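Local coordinates for carbonic anhydrase (Neosartorya fumigata, PDB 6LAC), which probably catalyses the reversible hydration of carbon dioxide to hydrogencarbonate, using one zinc ion held in each subunit, at residues D40-S45 with E54-G59; R120-L125 with D131-E136. The protein carries 1 engineered substitution. All blocks are in the same frame, centred on the assembly; numbering follows the deposited sequence.

Contact 1: residues D40-S45 with E54-G59; sequences DELESS and EYRSLG
A buried salt-bridge network of E41, R56 and E54, set beside the zinc site, joins the short 3-10 turn 41-43 to strand 52-57. R56 has a carboxylate on two edges of its guanidinium, both close to its plane. On one edge its NH2 gives a bond of 2.8 Å to E41 OE1, reaching that oxygen from above the carboxylate, whose plane is turned 56° from the guanidinium. NH1 adds weak bonds, to OE1 at 3.2 Å and to OE2 of E41 at 3.3 Å. An extended chain, with CG anti to the backbone N (chi1 176°), carries the E41 carboxylate across to the guanidinium edge. Its OE1 also accepts from W31 NE1, and OE2 is hydrogen-bonded to S37 OG. On the other edge R56 grips E54 side-on: NE and NH2 both bond to OE2 on its anti side, tilted out of the carboxylate plane and from opposite faces. NH1 also bonds to the backbone O of C34, a zinc-binding residue. With this many bonds the guanidinium can hardly rotate, and its charge probably stabilises both carboxylates, though it cannot neutralise the pair.

Strand 52-57 ends the mixed sheet within the chain, but E54 and R56 make backbone bonds to the second subunit, carrying the pairing across the dimer. L42 borders the network at the guanidinium edge: its CD1 touches E54 OE1 at 3.6 Å, and its CD2 comes within 3.8 Å of R56 NH2.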
loop_
_atom_site.group_PDB
_atom_site.type_symbol
_atom_site.label_atom_id
_atom_site.label_comp_id
_atom_site.label_asym_id
_atom_site.label_seq_id
_atom_site.Cartn_x
_atom_site.Cartn_y
_atom_site.Cartn_z
ATOM N N ASP A 40 5.847 12.728 -2.659
ATOM C CA ASP A 40 4.659 13.107 -3.461
ATOM C C ASP A 40 4.627 12.276 -4.737
ATOM O O ASP A 40 4.323 12.805 -5.820
ATOM C CB ASP A 40 4.676 14.618 -3.747
ATOM C CG ASP A 40 4.729 15.477 -2.513
ATOM O OD1 ASP A 40 4.123 15.089 -1.500
ATOM O OD2 ASP A 40 5.328 16.542 -2.602
ATOM N N GLU A 41 4.927 10.976 -4.671
ATOM C CA GLU A 41 4.964 10.105 -5.856
ATOM C C GLU A 41 3.700 10.158 -6.697
ATOM O O GLU A 41 3.796 10.266 -7.924
ATOM C CB GLU A 41 5.190 8.689 -5.358
ATOM C CG GLU A 41 5.172 7.613 -6.418
ATOM C CD GLU A 41 5.363 6.280 -5.741
ATOM O OE1 GLU A 41 4.522 5.382 -5.955
ATOM O OE2 GLU A 41 6.390 6.115 -5.092
ATOM N N LEU A 42 2.523 10.168 -6.103
ATOM C CA LEU A 42 1.291 10.131 -6.922
ATOM C C LEU A 42 1.061 11.456 -7.662
ATOM O O LEU A 42 0.312 11.428 -8.656
ATOM C CB LEU A 42 0.076 9.772 -6.068
ATOM C CG LEU A 42 0.137 8.432 -5.327
ATOM C CD1 LEU A 42 -1.151 8.144 -4.579
ATOM C CD2 LEU A 42 0.466 7.276 -6.247
ATOM N N GLU A 43 1.694 12.539 -7.264
ATOM C CA GLU A 43 1.603 13.801 -8.033
ATOM C C GLU A 43 2.359 13.644 -9.345
ATOM O O GLU A 43 2.110 14.461 -10.270
ATOM C CB GLU A 43 2.073 14.980 -7.172
ATOM C CG GLU A 43 0.959 15.448 -6.276
ATOM C CD GLU A 43 -0.118 16.106 -7.128
ATOM O OE1 GLU A 43 -1.307 15.808 -6.907
ATOM O OE2 GLU A 43 0.250 16.881 -8.075
ATOM N N SER A 44 3.182 12.618 -9.529
ATOM C CA SER A 44 3.882 12.358 -10.802
ATOM C C SER A 44 3.230 11.202 -11.579
ATOM O O SER A 44 3.870 10.690 -12.493
ATOM C CB SER A 44 5.332 12.116 -10.538
ATOM O OG SER A 44 5.984 13.319 -10.162
ATOM N N SER A 45 2.021 10.798 -11.214
ATOM C CA SER A 45 1.366 9.621 -11.859
ATOM C C SER A 45 0.637 10.007 -13.141
ATOM O O SER A 45 0.332 9.095 -13.946
ATOM C CB SER A 45 0.389 8.988 -10.931
ATOM O OG SER A 45 -0.706 9.840 -10.646
ATOM N N GLU A 54 -4.449 1.711 -5.323
ATOM C CA GLU A 54 -3.040 1.761 -4.892
ATOM C C GLU A 54 -2.709 0.550 -4.032
ATOM O O GLU A 54 -3.364 0.388 -2.966
ATOM C CB GLU A 54 -2.837 3.082 -4.173
ATOM C CG GLU A 54 -1.410 3.327 -3.734
ATOM C CD GLU A 54 -1.191 4.675 -3.048
ATOM O OE1 GLU A 54 -2.190 5.283 -2.648
ATOM O OE2 GLU A 54 -0.015 5.049 -2.857
ATOM N N TYR A 55 -1.671 -0.183 -4.384
ATOM C CA TYR A 55 -1.113 -1.243 -3.536
ATOM C C TYR A 55 0.281 -0.782 -3.195
ATOM O O TYR A 55 1.135 -0.601 -4.078
ATOM C CB TYR A 55 -1.093 -2.601 -4.262
ATOM C CG TYR A 55 -0.588 -3.721 -3.379
ATOM C CD1 TYR A 55 -1.267 -4.024 -2.199
ATOM C CD2 TYR A 55 0.581 -4.401 -3.627
ATOM C CE1 TYR A 55 -0.822 -4.978 -1.296
ATOM C CE2 TYR A 55 1.035 -5.371 -2.731
ATOM C CZ TYR A 55 0.343 -5.638 -1.561
ATOM O OH TYR A 55 0.778 -6.497 -0.566
ATOM N N ARG A 56 0.528 -0.514 -1.918
ATOM C CA ARG A 56 1.831 0.040 -1.486
ATOM C C ARG A 56 2.463 -0.912 -0.514
ATOM O O ARG A 56 1.880 -1.193 0.541
ATOM C CB ARG A 56 1.695 1.458 -0.977
ATOM C CG ARG A 56 3.061 2.096 -0.755
ATOM C CD ARG A 56 2.913 3.596 -0.647
ATOM N NE ARG A 56 2.454 4.253 -1.871
ATOM C CZ ARG A 56 3.199 4.650 -2.893
ATOM N NH1 ARG A 56 4.498 4.489 -2.900
ATOM N NH2 ARG A 56 2.586 5.179 -3.944
ATOM N N SER A 57 3.642 -1.422 -0.863
ATOM C CA SER A 57 4.248 -2.625 -0.286
ATOM C C SER A 57 5.724 -2.453 -0.097
ATOM O O SER A 57 6.331 -1.546 -0.674
ATOM C CB SER A 57 4.046 -3.773 -1.321
ATOM O OG SER A 57 4.742 -3.567 -2.554
ATOM N N LEU A 58 6.345 -3.422 0.539
ATOM C CA LEU A 58 7.809 -3.395 0.691
ATOM C C LEU A 58 8.476 -3.425 -0.676
ATOM O O LEU A 58 8.284 -4.385 -1.425
ATOM C CB LEU A 58 8.272 -4.597 1.497
ATOM C CG LEU A 58 7.787 -4.697 2.941
ATOM C CD1 LEU A 58 8.176 -6.042 3.527
ATOM C CD2 LEU A 58 8.360 -3.548 3.762
ATOM N N GLY A 59 9.295 -2.443 -0.960
ATOM C CA GLY A 59 10.119 -2.447 -2.181
ATOM C C GLY A 59 9.319 -2.357 -3.465
ATOM O O GLY A 59 9.905 -2.632 -4.521
#

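Contact 2: residues R120-L125 with D131-E136; sequences RTLDSL and DRALVE
L122 and L125 share a first torsion: each holds CG anti to its own carbonyl carbon and beside the backbone N (chi1 -67° and -59°), and from there their methyl groups reach A133 on the facing helix. L134 takes the other choice, with CG anti to the backbone N (chi1 -164°), which brings its CD1 to within 4.1 Å of CD1 of L122, the two side chains crossing at a slant. The other methyl of L122, CD2, rests 4.2 Å from CB of A133. From the turn that follows, CD1 of L125 presses on the same CB at 3.5 Å, tighter than usual van der Waals contact. A133 thus receives a methyl group from each of two leucines, and its small side chain lets the backbones draw together, the CA atoms of L122 and A133 lying 7.0 Å apart.

The contact folds two consecutive helices against each other across a short connection: the short helix 119-123 ends in a turn, and the chain continues as the long helix 127-148. The turn is held by local bonds. The carbonyl oxygen of T121 accepts from both N and OG of S124, the hydroxyl at 2.7 Å, while L125 N bonds to the O of L122 at 3.0 Å. R130 then binds the carbonyl of L125, linking the turn to the first part of the long helix.

Between the two segments the packing is wholly apolar. L134 also touches L114 and R115 of helix 107-117, so it brings a third helix into the cluster. The polar side chains of 131-136 have partners elsewhere: R132 forms a salt bridge with D169 and a cation-pi contact with Y90, and E136 bonds to the hydroxyls of Y90 and Y9.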
loop_
_atom_site.group_PDB
_atom_site.type_symbol
_atom_site.label_atom_id
_atom_site.label_comp_id
_atom_site.label_asym_id
_atom_site.label_seq_id
_atom_site.Cartn_x
_atom_site.Cartn_y
_atom_site.Cartn_z
ATOM N N ARG A 120 27.921 -7.070 -12.146
ATOM C CA ARG A 120 28.919 -6.306 -12.946
ATOM C C ARG A 120 28.395 -4.896 -13.223
ATOM O O ARG A 120 29.180 -3.955 -13.140
ATOM C CB ARG A 120 29.244 -7.029 -14.252
ATOM C CG ARG A 120 29.936 -8.365 -14.045
ATOM C CD ARG A 120 30.855 -8.666 -15.227
ATOM N NE ARG A 120 31.679 -9.855 -15.006
ATOM C CZ ARG A 120 31.252 -11.104 -15.167
ATOM N NH1 ARG A 120 30.013 -11.326 -15.566
ATOM N NH2 ARG A 120 32.067 -12.117 -14.937
ATOM N N THR A 121 27.099 -4.746 -13.516
ATOM C CA THR A 121 26.459 -3.416 -13.632
ATOM C C THR A 121 26.658 -2.659 -12.306
ATOM O O THR A 121 27.164 -1.524 -12.305
ATOM C CB THR A 121 24.977 -3.513 -14.009
ATOM O OG1 THR A 121 24.820 -4.134 -15.287
ATOM C CG2 THR A 121 24.325 -2.155 -14.068
ATOM N N LEU A 122 26.263 -3.270 -11.193
ATOM C CA LEU A 122 26.277 -2.560 -9.893
ATOM C C LEU A 122 27.720 -2.208 -9.518
ATOM O O LEU A 122 27.940 -1.091 -9.064
ATOM C CB LEU A 122 25.629 -3.456 -8.832
ATOM C CG LEU A 122 24.133 -3.695 -9.054
ATOM C CD1 LEU A 122 23.593 -4.711 -8.070
ATOM C CD2 LEU A 122 23.356 -2.406 -8.959
ATOM N N ASP A 123 28.651 -3.138 -9.748
ATOM C CA ASP A 123 30.086 -2.966 -9.381
ATOM C C ASP A 123 30.707 -1.800 -10.165
ATOM O O ASP A 123 31.706 -1.254 -9.689
ATOM C CB ASP A 123 30.840 -4.286 -9.547
ATOM C CG ASP A 123 30.603 -5.265 -8.401
ATOM O OD1 ASP A 123 29.995 -4.850 -7.403
ATOM O OD2 ASP A 123 30.986 -6.446 -8.522
ATOM N N SER A 124 30.148 -1.408 -11.317
ATOM C CA SER A 124 30.651 -0.293 -12.156
ATOM C C SER A 124 30.241 1.069 -11.569
ATOM O O SER A 124 30.684 2.125 -12.060
ATOM C CB SER A 124 30.191 -0.436 -13.586
ATOM O OG SER A 124 28.871 0.069 -13.740
ATOM N N LEU A 125 29.374 1.072 -10.550
ATOM C CA LEU A 125 28.850 2.327 -9.959
ATOM C C LEU A 125 29.302 2.417 -8.505
ATOM O O LEU A 125 29.656 1.409 -7.980
ATOM C CB LEU A 125 27.329 2.234 -10.057
ATOM C CG LEU A 125 26.792 2.083 -11.476
ATOM C CD1 LEU A 125 25.291 1.784 -11.423
ATOM C CD2 LEU A 125 27.058 3.346 -12.269
ATOM N N ASP A 131 22.765 2.545 -5.762
ATOM C CA ASP A 131 21.421 2.382 -5.146
ATOM C C ASP A 131 20.392 2.822 -6.172
ATOM O O ASP A 131 19.340 2.100 -6.297
ATOM C CB ASP A 131 21.277 3.241 -3.913
ATOM C CG ASP A 131 21.994 2.645 -2.727
ATOM O OD1 ASP A 131 22.251 1.437 -2.684
ATOM O OD2 ASP A 131 22.162 3.429 -1.766
ATOM N N ARG A 132 20.632 3.833 -6.966
ATOM C CA ARG A 132 19.674 4.278 -7.995
ATOM C C ARG A 132 19.522 3.183 -9.044
ATOM O O ARG A 132 18.412 2.920 -9.487
ATOM C CB ARG A 132 20.166 5.574 -8.629
ATOM C CG ARG A 132 20.052 6.769 -7.703
ATOM C CD ARG A 132 20.620 8.014 -8.302
ATOM N NE ARG A 132 19.723 8.653 -9.207
ATOM C CZ ARG A 132 18.801 9.568 -8.866
ATOM N NH1 ARG A 132 18.587 9.930 -7.607
ATOM N NH2 ARG A 132 18.085 10.099 -9.807
ATOM N N ALA A 133 20.610 2.573 -9.470
ATOM C CA ALA A 133 20.536 1.440 -10.415
ATOM C C ALA A 133 19.742 0.295 -9.810
ATOM O O ALA A 133 18.959 -0.331 -10.514
ATOM C CB ALA A 133 21.941 1.041 -10.808
ATOM N N LEU A 134 19.920 -0.038 -8.538
ATOM C CA LEU A 134 19.185 -1.138 -7.927
ATOM C C LEU A 134 17.700 -0.808 -7.916
ATOM O O LEU A 134 16.867 -1.685 -8.227
ATOM C CB LEU A 134 19.707 -1.337 -6.513
ATOM C CG LEU A 134 19.323 -2.650 -5.882
ATOM C CD1 LEU A 134 19.877 -3.856 -6.664
ATOM C CD2 LEU A 134 19.848 -2.669 -4.446
ATOM N N VAL A 135 17.338 0.433 -7.660
ATOM C CA VAL A 135 15.894 0.821 -7.733
ATOM C C VAL A 135 15.357 0.506 -9.138
ATOM O O VAL A 135 14.249 -0.015 -9.288
ATOM C CB VAL A 135 15.722 2.288 -7.351
ATOM C CG1 VAL A 135 14.403 2.841 -7.780
ATOM C CG2 VAL A 135 15.907 2.487 -5.855
ATOM N N GLU A 136 16.078 0.937 -10.164
ATOM C CA GLU A 136 15.627 0.778 -11.570
ATOM C C GLU A 136 15.536 -0.697 -11.914
ATOM O O GLU A 136 14.559 -1.128 -12.569
ATOM C CB GLU A 136 16.605 1.489 -12.521
ATOM C CG GLU A 136 16.652 2.989 -12.333
ATOM C CD GLU A 136 17.832 3.720 -12.945
ATOM O OE1 GLU A 136 18.658 3.023 -13.560
ATOM O OE2 GLU A 136 17.921 4.965 -12.758
#

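Overall arrangement
The two contacts illustrate how one fold uses a buried salt-bridge network in one place and apolar helix packing in another. Their centres lie 22 Å apart and their nearest atoms about 7 Å, without touching; along the chain, contact 1 closes before contact 2 opens. The zinc ion held by C34, D36, H89 and C92 lies nearer contact 1: the R56 side chain is about 7 Å from it and that of L134 in contact 2 about 11 Å. Contact 1 also borders the second subunit and includes E54, a ligand of a further zinc in another structure of this protein, whereas no other chain of the assembly touches contact 2.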